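Local coordinates for haloacid dehalogenase-like hydrolase (Salmonella enterica subsp. enterica serovar Typhi, PDB 4EZE), which probably hydrolyses O-phosphoserine to serine and phosphate, the last step of serine biosynthesis, as a magnesium-dependent phosphatase of the HAD superfamily, at residues D35-Q38 / K39-E43; Y84-L87 / R88-L92; N302-G305 / F306-L310; L188-I191 / K192-F196. One frame throughout, in Å; residues are numbered along the deposited sequence.

Contact 1: D35-Q38 / K39-E43; sequences DTFQ and KKLQE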
loop_
_atom_site.group_PDB
_atom_site.type_symbol
_atom_site.label_atom_id
_atom_site.label_comp_id
_atom_site.label_asym_id
_atom_site.label_seq_id
_atom_site.Cartn_x
_atom_site.Cartn_y
_atom_site.Cartn_z
ATOM N N ASP A 35 -2.891 -29.052 -1.922
ATOM C CA ASP A 35 -2.136 -30.209 -2.389
ATOM C C ASP A 35 -1.963 -30.201 -3.900
ATOM O O ASP A 35 -0.863 -30.435 -4.415
ATOM C CB ASP A 35 -2.815 -31.489 -1.921
ATOM C CG ASP A 35 -2.762 -31.635 -0.418
ATOM O OD1 ASP A 35 -3.762 -32.116 0.143
ATOM O OD2 ASP A 35 -1.733 -31.250 0.204
ATOM N N THR A 36 -3.045 -29.911 -4.616
ATOM C CA THR A 36 -2.957 -29.740 -6.070
ATOM C C THR A 36 -1.926 -28.679 -6.416
ATOM O O THR A 36 -1.178 -28.802 -7.380
ATOM C CB THR A 36 -4.309 -29.323 -6.677
ATOM O OG1 THR A 36 -5.334 -30.198 -6.197
ATOM C CG2 THR A 36 -4.258 -29.387 -8.200
ATOM N N PHE A 37 -1.895 -27.615 -5.623
ATOM C CA PHE A 37 -1.045 -26.482 -5.943
ATOM C C PHE A 37 0.410 -26.817 -5.656
ATOM O O PHE A 37 1.327 -26.413 -6.374
ATOM C CB PHE A 37 -1.488 -25.252 -5.138
ATOM C CG PHE A 37 -0.555 -24.073 -5.266
ATOM C CD1 PHE A 37 -0.613 -23.246 -6.372
ATOM C CD2 PHE A 37 0.364 -23.785 -4.271
ATOM C CE1 PHE A 37 0.243 -22.159 -6.484
ATOM C CE2 PHE A 37 1.229 -22.702 -4.383
ATOM C CZ PHE A 37 1.161 -21.888 -5.492
ATOM N N GLN A 38 0.632 -27.544 -4.580
ATOM C CA GLN A 38 1.972 -27.955 -4.273
ATOM C C GLN A 38 2.490 -28.853 -5.388
ATOM O O GLN A 38 3.574 -28.632 -5.929
ATOM C CB GLN A 38 1.998 -28.712 -2.961
ATOM C CG GLN A 38 3.398 -29.137 -2.581
ATOM C CD GLN A 38 3.405 -29.870 -1.274
ATOM O OE1 GLN A 38 2.620 -29.562 -0.376
ATOM N NE2 GLN A 38 4.277 -30.860 -1.158
ATOM N N LYS A 39 1.700 -29.865 -5.728
ATOM C CA LYS A 39 2.081 -30.825 -6.757
ATOM C C LYS A 39 2.416 -30.079 -8.031
ATOM O O LYS A 39 3.520 -30.188 -8.584
ATOM C CB LYS A 39 0.930 -31.798 -7.001
ATOM C CG LYS A 39 1.287 -33.022 -7.828
ATOM C CD LYS A 39 0.198 -34.084 -7.724
ATOM C CE LYS A 39 0.401 -35.202 -8.735
ATOM N NZ LYS A 39 0.641 -34.653 -10.101
ATOM N N LYS A 40 1.450 -29.290 -8.475
ATOM C CA LYS A 40 1.572 -28.530 -9.705
ATOM C C LYS A 40 2.822 -27.660 -9.708
ATOM O O LYS A 40 3.459 -27.461 -10.745
ATOM C CB LYS A 40 0.325 -27.667 -9.862
ATOM C CG LYS A 40 0.154 -27.027 -11.215
ATOM C CD LYS A 40 -1.006 -26.050 -11.172
ATOM C CE LYS A 40 -1.454 -25.700 -12.575
ATOM N NZ LYS A 40 -1.734 -24.245 -12.616
ATOM N N LEU A 41 3.173 -27.116 -8.549
ATOM C CA LEU A 41 4.260 -26.129 -8.500
ATOM C C LEU A 41 5.623 -26.807 -8.401
ATOM O O LEU A 41 6.640 -26.253 -8.832
ATOM C CB LEU A 41 4.027 -25.128 -7.358
ATOM C CG LEU A 41 5.100 -24.225 -6.725
ATOM C CD1 LEU A 41 5.332 -22.991 -7.572
ATOM C CD2 LEU A 41 4.662 -23.811 -5.315
ATOM N N GLN A 42 5.657 -28.006 -7.829
ATOM C CA GLN A 42 6.908 -28.766 -7.821
ATOM C C GLN A 42 7.295 -29.088 -9.248
ATOM O O GLN A 42 8.422 -28.839 -9.670
ATOM C CB GLN A 42 6.776 -30.073 -7.053
ATOM C CG GLN A 42 6.107 -29.934 -5.704
ATOM C CD GLN A 42 6.515 -31.047 -4.772
ATOM O OE1 GLN A 42 5.673 -31.774 -4.240
ATOM N NE2 GLN A 42 7.824 -31.201 -4.586
ATOM N N GLU A 43 6.341 -29.643 -9.990
ATOM C CA GLU A 43 6.585 -30.033 -11.369
ATOM C C GLU A 43 7.024 -28.851 -12.230
ATOM O O GLU A 43 7.926 -28.984 -13.056
ATOM C CB GLU A 43 5.360 -30.738 -11.950
ATOM C CG GLU A 43 4.963 -31.974 -11.151
ATOM C CD GLU A 43 3.653 -32.592 -11.615
ATOM O OE1 GLU A 43 3.026 -33.325 -10.816
ATOM O OE2 GLU A 43 3.245 -32.346 -12.774
#
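Phe37 and Leu41, one helical turn apart, run side by side in the same direction. The apolar touch comes from a single methyl, Leu41 CD2, which sits 3.7 Å from Phe37 CE2 and is also close to CZ, standing oblique to the ring. The ring reaches forward along the helix because CG lies anti to the backbone N (chi1 172°). Both residues belong to the buried side of helix 34-45, an amphipathic helix lying on the four-stranded antiparallel sheet: Phe37 rests on Leu70 and meets Phe96 edge-to-face, while Gln38 and Gln42 border Phe57.

Among the polar side chains, Gln38 and Gln42 also run alongside each other, with Gln38 NE2 3.5 Å from Gln42 OE1 and the amide planes turned 49° apart. Lys39 NZ reaches Glu43 OE1 at 2.8 Å, a salt bridge that uses the syn lone pair of the oxygen. Asp35 turns elsewhere, to Lys59 on strand 56-62.

Backbone i to i+4 bonds run alongside. Lys39 N to Asp35 O is nearly straight at 2.9 Å, Lys40 N binds Thr36 O at 2.9 Å, and Leu41 N to Phe37 O is more bent.

Contact 2: Y84-L87 / R88-L92; sequences YRYL and RELSL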
loop_
_atom_site.group_PDB
_atom_site.type_symbol
_atom_site.label_atom_id
_atom_site.label_comp_id
_atom_site.label_asym_id
_atom_site.label_seq_id
_atom_site.Cartn_x
_atom_site.Cartn_y
_atom_site.Cartn_z
ATOM N N TYR A 84 12.928 -14.900 -9.421
ATOM C CA TYR A 84 11.835 -14.017 -9.032
ATOM C C TYR A 84 10.941 -13.763 -10.231
ATOM O O TYR A 84 9.746 -14.083 -10.210
ATOM C CB TYR A 84 12.311 -12.663 -8.469
ATOM C CG TYR A 84 11.149 -11.685 -8.408
ATOM C CD1 TYR A 84 10.125 -11.869 -7.495
ATOM C CD2 TYR A 84 11.038 -10.630 -9.305
ATOM C CE1 TYR A 84 9.038 -11.020 -7.449
ATOM C CE2 TYR A 84 9.957 -9.761 -9.258
ATOM C CZ TYR A 84 8.955 -9.966 -8.330
ATOM O OH TYR A 84 7.853 -9.135 -8.275
ATOM N N ARG A 85 11.524 -13.190 -11.279
ATOM C CA ARG A 85 10.783 -12.913 -12.500
ATOM C C ARG A 85 9.855 -14.087 -12.848
ATOM O O ARG A 85 8.654 -13.901 -13.089
ATOM C CB ARG A 85 11.737 -12.597 -13.666
ATOM C CG ARG A 85 11.084 -11.859 -14.834
ATOM C CD ARG A 85 11.635 -12.302 -16.188
ATOM N NE ARG A 85 11.707 -13.763 -16.313
ATOM C CZ ARG A 85 10.704 -14.548 -16.710
ATOM N NH1 ARG A 85 9.525 -14.028 -17.030
ATOM N NH2 ARG A 85 10.876 -15.862 -16.780
ATOM N N TYR A 86 10.404 -15.300 -12.844
ATOM C CA TYR A 86 9.614 -16.470 -13.221
ATOM C C TYR A 86 8.505 -16.776 -12.194
ATOM O O TYR A 86 7.375 -17.106 -12.557
ATOM C CB TYR A 86 10.525 -17.685 -13.469
ATOM C CG TYR A 86 9.795 -18.962 -13.906
ATOM C CD1 TYR A 86 9.235 -19.064 -15.174
ATOM C CD2 TYR A 86 9.678 -20.066 -13.055
ATOM C CE1 TYR A 86 8.575 -20.212 -15.582
ATOM C CE2 TYR A 86 9.021 -21.228 -13.460
ATOM C CZ TYR A 86 8.476 -21.289 -14.731
ATOM O OH TYR A 86 7.811 -22.412 -15.169
ATOM N N LEU A 87 8.817 -16.667 -10.907
ATOM C CA LEU A 87 7.793 -16.920 -9.895
ATOM C C LEU A 87 6.606 -15.931 -10.078
ATOM O O LEU A 87 5.429 -16.324 -10.163
ATOM C CB LEU A 87 8.416 -16.823 -8.504
ATOM C CG LEU A 87 7.588 -17.412 -7.354
ATOM C CD1 LEU A 87 7.095 -18.807 -7.673
ATOM C CD2 LEU A 87 8.387 -17.429 -6.064
ATOM N N ARG A 88 6.949 -14.660 -10.200
ATOM C CA ARG A 88 6.001 -13.585 -10.407
ATOM C C ARG A 88 5.136 -13.820 -11.636
ATOM O O ARG A 88 3.921 -13.743 -11.556
ATOM C CB ARG A 88 6.732 -12.247 -10.543
ATOM C CG ARG A 88 5.774 -11.058 -10.775
ATOM C CD ARG A 88 4.731 -10.961 -9.647
ATOM N NE ARG A 88 5.344 -10.571 -8.366
ATOM C CZ ARG A 88 4.832 -10.801 -7.147
ATOM N NH1 ARG A 88 3.677 -11.463 -6.979
ATOM N NH2 ARG A 88 5.503 -10.370 -6.075
ATOM N N GLU A 89 5.750 -14.105 -12.774
ATOM C CA GLU A 89 4.968 -14.337 -13.984
ATOM C C GLU A 89 3.989 -15.494 -13.776
ATOM O O GLU A 89 2.837 -15.478 -14.233
ATOM C CB GLU A 89 5.896 -14.640 -15.165
ATOM C CG GLU A 89 5.246 -15.473 -16.271
ATOM C CD GLU A 89 6.255 -15.946 -17.316
ATOM O OE1 GLU A 89 7.134 -15.152 -17.714
ATOM O OE2 GLU A 89 6.177 -17.114 -17.748
ATOM N N LEU A 90 4.476 -16.506 -13.081
ATOM C CA LEU A 90 3.706 -17.697 -12.783
ATOM C C LEU A 90 2.558 -17.381 -11.850
ATOM O O LEU A 90 1.496 -18.013 -11.903
ATOM C CB LEU A 90 4.628 -18.706 -12.122
ATOM C CG LEU A 90 4.160 -20.143 -12.005
ATOM C CD1 LEU A 90 3.746 -20.661 -13.370
ATOM C CD2 LEU A 90 5.322 -20.954 -11.474
ATOM N N SER A 91 2.774 -16.413 -10.974
ATOM C CA SER A 91 1.765 -16.124 -9.970
ATOM C C SER A 91 0.661 -15.368 -10.658
ATOM O O SER A 91 -0.488 -15.406 -10.222
ATOM C CB SER A 91 2.344 -15.278 -8.844
ATOM O OG SER A 91 2.532 -13.924 -9.252
ATOM N N LEU A 92 1.008 -14.668 -11.736
ATOM C CA LEU A 92 -0.002 -13.921 -12.491
ATOM C C LEU A 92 -0.783 -14.857 -13.419
ATOM O O LEU A 92 -1.944 -14.624 -13.717
ATOM C CB LEU A 92 0.618 -12.753 -13.268
ATOM C CG LEU A 92 1.330 -11.645 -12.476
ATOM C CD1 LEU A 92 1.656 -10.505 -13.431
ATOM C CD2 LEU A 92 0.516 -11.139 -11.288
#
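Tyr84 and Arg88 open this run of helix with a side-chain embrace. Arg88 CB lies over one face of the Tyr84 ring, 4.2 Å from its centroid, in a CH-pi contact displaced toward the rim. Beyond CB the arginine bends at chi2 (57°) and chi3 and curls back to the phenol, so that NE gives an almost straight hydrogen bond to Tyr84 OH at 2.9 Å. The oxygen lies exactly in the guanidinium plane; NH2 adds a weak bond to it and makes another weak one to His298 O. Ring and guanidinium stand 76° apart, the CH-pi contact and the NE bond together fixing how the arginine is rotated. Beneath them, Arg88 N binds Tyr84 O.

Arg85 comes next, paired with Glu89 in a salt bridge from NH1 to OE1 at 2.7 Å. The carboxylate oxygen lies in the guanidinium plane, but NH1 approaches it from above the carboxylate plane. NH2 turns back to Glu82, giving the arginine a second acid.

Leu90 CD2 meets the Tyr86 ring obliquely, 4.2 Å from Tyr86 CE2, and both residues reach Thr44 of helix 34-45. Leu87 O accepts a weak bond from Ser91 N, while Ser91 OG donates to Arg88 O at 2.7 Å, folding the hydroxyl onto its own helix.

With Tyr84, Leu87 and Arg88 packed on Phe98, and the Tyr84 ring stacked on His298, these are i to i+4 side-chain pairs of helix 81-93, whose buried side carries Leu87, Arg88, Leu90 and Ser91 and packs on strands 97-100 and 299-301.

Contact 3: N302-G305 / F306-L310; sequences NYHG and FELLL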
loop_
_atom_site.group_PDB
_atom_site.type_symbol
_atom_site.label_atom_id
_atom_site.label_comp_id
_atom_site.label_asym_id
_atom_site.label_seq_id
_atom_site.Cartn_x
_atom_site.Cartn_y
_atom_site.Cartn_z
ATOM N N ASN A 302 -1.812 -8.999 -4.960
ATOM C CA ASN A 302 -2.565 -8.876 -6.194
ATOM C C ASN A 302 -3.923 -9.514 -6.147
ATOM O O ASN A 302 -4.812 -9.065 -6.850
ATOM C CB ASN A 302 -1.768 -9.471 -7.372
ATOM C CG ASN A 302 -0.493 -8.711 -7.619
ATOM O OD1 ASN A 302 -0.516 -7.492 -7.564
ATOM N ND2 ASN A 302 0.631 -9.416 -7.869
ATOM N N TYR A 303 -4.098 -10.563 -5.343
ATOM C CA TYR A 303 -5.383 -11.287 -5.335
ATOM C C TYR A 303 -6.020 -11.493 -3.957
ATOM O O TYR A 303 -6.979 -12.233 -3.845
ATOM C CB TYR A 303 -5.246 -12.668 -6.009
ATOM C CG TYR A 303 -4.647 -12.589 -7.389
ATOM C CD1 TYR A 303 -5.414 -12.238 -8.492
ATOM C CD2 TYR A 303 -3.303 -12.864 -7.584
ATOM C CE1 TYR A 303 -4.844 -12.134 -9.754
ATOM C CE2 TYR A 303 -2.730 -12.782 -8.822
ATOM C CZ TYR A 303 -3.487 -12.419 -9.908
ATOM O OH TYR A 303 -2.845 -12.348 -11.130
ATOM N N HIS A 304 -5.492 -10.884 -2.901
ATOM C CA HIS A 304 -6.106 -11.044 -1.583
ATOM C C HIS A 304 -6.118 -9.690 -0.928
ATOM O O HIS A 304 -5.955 -8.696 -1.614
ATOM C CB HIS A 304 -5.344 -12.080 -0.749
ATOM C CG HIS A 304 -5.453 -13.473 -1.299
ATOM N ND1 HIS A 304 -4.622 -13.949 -2.293
ATOM C CD2 HIS A 304 -6.316 -14.480 -1.014
ATOM C CE1 HIS A 304 -4.966 -15.192 -2.592
ATOM N NE2 HIS A 304 -5.982 -15.542 -1.821
ATOM N N GLY A 305 -6.315 -9.626 0.382
ATOM C CA GLY A 305 -6.393 -8.322 1.035
ATOM C C GLY A 305 -5.196 -8.105 1.926
ATOM O O GLY A 305 -4.244 -8.881 1.896
ATOM N N PHE A 306 -5.249 -7.054 2.722
ATOM C CA PHE A 306 -4.143 -6.679 3.584
ATOM C C PHE A 306 -3.966 -7.654 4.770
ATOM O O PHE A 306 -3.010 -7.535 5.553
ATOM C CB PHE A 306 -4.364 -5.266 4.110
ATOM C CG PHE A 306 -3.949 -4.188 3.157
ATOM C CD1 PHE A 306 -2.615 -3.939 2.909
ATOM C CD2 PHE A 306 -4.891 -3.408 2.532
ATOM C CE1 PHE A 306 -2.232 -2.937 2.026
ATOM C CE2 PHE A 306 -4.523 -2.385 1.673
ATOM C CZ PHE A 306 -3.183 -2.142 1.419
ATOM N N GLU A 307 -4.867 -8.614 4.926
ATOM C CA GLU A 307 -4.619 -9.641 5.945
ATOM C C GLU A 307 -3.234 -10.227 5.694
ATOM O O GLU A 307 -2.519 -10.572 6.646
ATOM C CB GLU A 307 -5.708 -10.715 5.967
ATOM C CG GLU A 307 -5.714 -11.655 4.757
ATOM C CD GLU A 307 -6.388 -11.042 3.545
ATOM O OE1 GLU A 307 -6.726 -9.840 3.628
ATOM O OE2 GLU A 307 -6.591 -11.759 2.520
ATOM N N LEU A 308 -2.831 -10.292 4.420
ATOM C CA LEU A 308 -1.535 -10.898 4.041
ATOM C C LEU A 308 -0.295 -10.198 4.617
ATOM O O LEU A 308 0.773 -10.786 4.653
ATOM C CB LEU A 308 -1.374 -11.013 2.516
ATOM C CG LEU A 308 -2.331 -11.847 1.652
ATOM C CD1 LEU A 308 -1.675 -12.176 0.322
ATOM C CD2 LEU A 308 -2.735 -13.135 2.342
ATOM N N LEU A 309 -0.410 -8.949 5.067
ATOM C CA LEU A 309 0.747 -8.331 5.724
ATOM C C LEU A 309 1.228 -9.180 6.919
ATOM O O LEU A 309 2.368 -9.069 7.379
ATOM C CB LEU A 309 0.425 -6.923 6.190
ATOM C CG LEU A 309 0.110 -5.905 5.103
ATOM C CD1 LEU A 309 -0.287 -4.614 5.780
ATOM C CD2 LEU A 309 1.344 -5.670 4.262
ATOM N N LEU A 310 0.373 -10.044 7.439
ATOM C CA LEU A 310 0.871 -10.942 8.480
ATOM C C LEU A 310 2.224 -11.562 8.125
ATOM O O LEU A 310 3.128 -11.605 8.966
ATOM C CB LEU A 310 -0.122 -12.057 8.761
ATOM C CG LEU A 310 0.255 -12.786 10.054
ATOM C CD1 LEU A 310 0.073 -11.841 11.221
ATOM C CD2 LEU A 310 -0.593 -14.022 10.231
#
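The His304 side chain and the Glu307 carboxylate meet beside the Gly305 amide. Leu308 CD1 and Glu307 OE2 touch His304 CB, at 3.8 Å and 3.5 Å respectively, and stand oblique to the imidazole ring. The ring's own polar end turns away, with ND1 bonded to Asp97. The carboxylate is met by Gly305 N, which gives Glu307 OE2 a hydrogen bond of 3.0 Å on the syn side, 32° out of the carboxylate plane. Phe306 turns its ring to other parts of the chain: it stacks with Trp287 and meets Phe113 edge-to-face.

Glu307 reaches backwards because CG sits between its backbone N and carbonyl carbon (chi1 70°) and the chain then bends at chi2. The acid thus folds over the start of the 3-10 turn 306-309 and supplies an acceptor to the N-H of Gly305, a buried residue that precedes the turn. Leu308 N is 3.2 Å from Gly305 O, a bond that closes the turn although the position of that nitrogen is less sure.

The stretch leaves edge strand 299-301 of the parallel sheet and passes between the two sheets. His304 and Leu308 lean on Ile29 of antiparallel strand 23-29, whereas Phe306 is covered by Leu184 and Ile187 of helix 184-193, its side chain about 8 Å from that of Asp114, the predicted nucleophile.

Contact 4: L188-I191 / K192-F196; sequences LPVI and KAKGF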
loop_
_atom_site.group_PDB
_atom_site.type_symbol
_atom_site.label_atom_id
_atom_site.label_comp_id
_atom_site.label_asym_id
_atom_site.label_seq_id
_atom_site.Cartn_x
_atom_site.Cartn_y
_atom_site.Cartn_z
ATOM N N LEU A 188 -5.067 -4.556 11.171
ATOM C CA LEU A 188 -4.646 -3.354 11.906
ATOM C C LEU A 188 -4.361 -3.552 13.408
ATOM O O LEU A 188 -3.412 -2.999 13.955
ATOM C CB LEU A 188 -5.703 -2.256 11.753
ATOM C CG LEU A 188 -5.637 -1.555 10.418
ATOM C CD1 LEU A 188 -6.810 -0.593 10.335
ATOM C CD2 LEU A 188 -4.278 -0.864 10.298
ATOM N N PRO A 189 -5.226 -4.295 14.082
ATOM C CA PRO A 189 -5.077 -4.631 15.498
ATOM C C PRO A 189 -3.857 -5.519 15.697
ATOM O O PRO A 189 -3.197 -5.471 16.733
ATOM C CB PRO A 189 -6.360 -5.423 15.817
ATOM C CG PRO A 189 -7.316 -5.140 14.692
ATOM C CD PRO A 189 -6.499 -4.763 13.494
ATOM N N VAL A 190 -3.554 -6.328 14.698
ATOM C CA VAL A 190 -2.402 -7.213 14.763
ATOM C C VAL A 190 -1.104 -6.422 14.593
ATOM O O VAL A 190 -0.092 -6.695 15.251
ATOM C CB VAL A 190 -2.532 -8.268 13.668
ATOM C CG1 VAL A 190 -1.329 -9.194 13.669
ATOM C CG2 VAL A 190 -3.859 -9.005 13.859
ATOM N N ILE A 191 -1.137 -5.437 13.703
ATOM C CA ILE A 191 0.019 -4.565 13.480
ATOM C C ILE A 191 0.409 -3.914 14.801
ATOM O O ILE A 191 1.591 -3.838 15.168
ATOM C CB ILE A 191 -0.351 -3.453 12.491
ATOM C CG1 ILE A 191 -1.003 -4.061 11.245
ATOM C CG2 ILE A 191 0.854 -2.575 12.153
ATOM C CD1 ILE A 191 -0.249 -3.806 9.967
ATOM N N LYS A 192 -0.615 -3.438 15.501
ATOM C CA LYS A 192 -0.450 -2.811 16.798
ATOM C C LYS A 192 0.089 -3.841 17.804
ATOM O O LYS A 192 1.060 -3.563 18.496
ATOM C CB LYS A 192 -1.785 -2.224 17.259
ATOM C CG LYS A 192 -1.689 -1.344 18.492
ATOM C CD LYS A 192 -2.938 -1.490 19.343
ATOM C CE LYS A 192 -3.867 -0.310 19.151
ATOM N NZ LYS A 192 -3.235 0.923 19.693
ATOM N N ALA A 193 -0.518 -5.031 17.860
ATOM C CA ALA A 193 -0.080 -6.079 18.792
ATOM C C ALA A 193 1.358 -6.450 18.556
ATOM O O ALA A 193 1.986 -7.032 19.435
ATOM C CB ALA A 193 -0.949 -7.334 18.703
ATOM N N LYS A 194 1.880 -6.132 17.373
ATOM C CA LYS A 194 3.237 -6.561 17.018
ATOM C C LYS A 194 4.207 -5.422 17.211
ATOM O O LYS A 194 5.398 -5.501 16.842
ATOM C CB LYS A 194 3.294 -7.083 15.581
ATOM C CG LYS A 194 2.529 -8.375 15.381
ATOM C CD LYS A 194 3.065 -9.521 16.248
ATOM C CE LYS A 194 4.352 -10.103 15.681
ATOM N NZ LYS A 194 4.597 -11.520 16.083
ATOM N N GLY A 195 3.696 -4.346 17.787
ATOM C CA GLY A 195 4.554 -3.224 18.155
ATOM C C GLY A 195 4.941 -2.276 17.036
ATOM O O GLY A 195 5.945 -1.551 17.136
ATOM N N PHE A 196 4.151 -2.265 15.967
ATOM C CA PHE A 196 4.407 -1.342 14.865
ATOM C C PHE A 196 3.584 -0.094 15.059
ATOM O O PHE A 196 2.482 -0.153 15.580
ATOM C CB PHE A 196 4.009 -1.952 13.520
ATOM C CG PHE A 196 5.038 -2.875 12.945
ATOM C CD1 PHE A 196 5.063 -4.218 13.306
ATOM C CD2 PHE A 196 5.947 -2.418 12.013
ATOM C CE1 PHE A 196 5.993 -5.094 12.760
ATOM C CE2 PHE A 196 6.893 -3.282 11.473
ATOM C CZ PHE A 196 6.916 -4.617 11.841
#
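Phe196 folds back against Ile191 where helix 184-193 ends. Its CB touches two things at once: Ile191 CG2 at 3.5 Å and Ile191 O at the same separation. Past CG, ring atom CD1 of Phe196 is 4.0 Å from Ile191 O, which lies at the edge of the ring, near its plane. From there the ring leads away from Ile191, crossing it at about a right angle, to pack on Pro106, Ile111 and Ile313. The methyl is presented to Phe196 because CG2, rather than CG1, is the branch of Ile191 anti to its backbone nitrogen.

The backbone below is a Schellman motif. Phe196 N binds Ile191 O at 3.1 Å and Gly195 N binds Lys192 O at 2.8 Å, with Gly195 at positive phi (80°) as the C-prime residue. Earlier, Pro189 interrupts the helical bonding at its own nitrogen; ordinary i to i+4 bonds follow, Lys192 N to Leu188 O and Ala193 N to Pro189 O.

Lys194 CG lies 4.3 Å from Val190 CG1, and Lys194 NZ forms a salt bridge with Glu314.

Chemically, the Schellman motif satisfies two carbonyls at the helix end, Ile191 O through Phe196 N and weakly Lys194 N, and Lys192 O through Gly195 N, while the adjoining apolar contact of Ile191 with Phe196 packs toward Ile111 of strand 110-113.

How the contacts relate
Along the chain the order is contact 1, contact 2, contact 4, contact 3; in space they run 1, 2, 3, 4, with neighbouring centres about 15 to 17 Å apart and contacts 1 and 4 about 33 Å apart. Contacts 1 and 2 sit on helices 34-45 and 81-93 beside the N-terminal antiparallel sheet, coming within about 4 Å (nearest atoms) without touching; contact 4 ends the helix feeding strand 197-202 of the parallel HAD sheet. Contact 3 touches contacts 2 and 4: Tyr303 OH packs 3.5 Å from Leu92 CA, and Leu310 CD1 lies 3.9 Å from Val190 CG1. The C-terminal stretch therefore ties the N-terminal layer to the catalytic HAD domain.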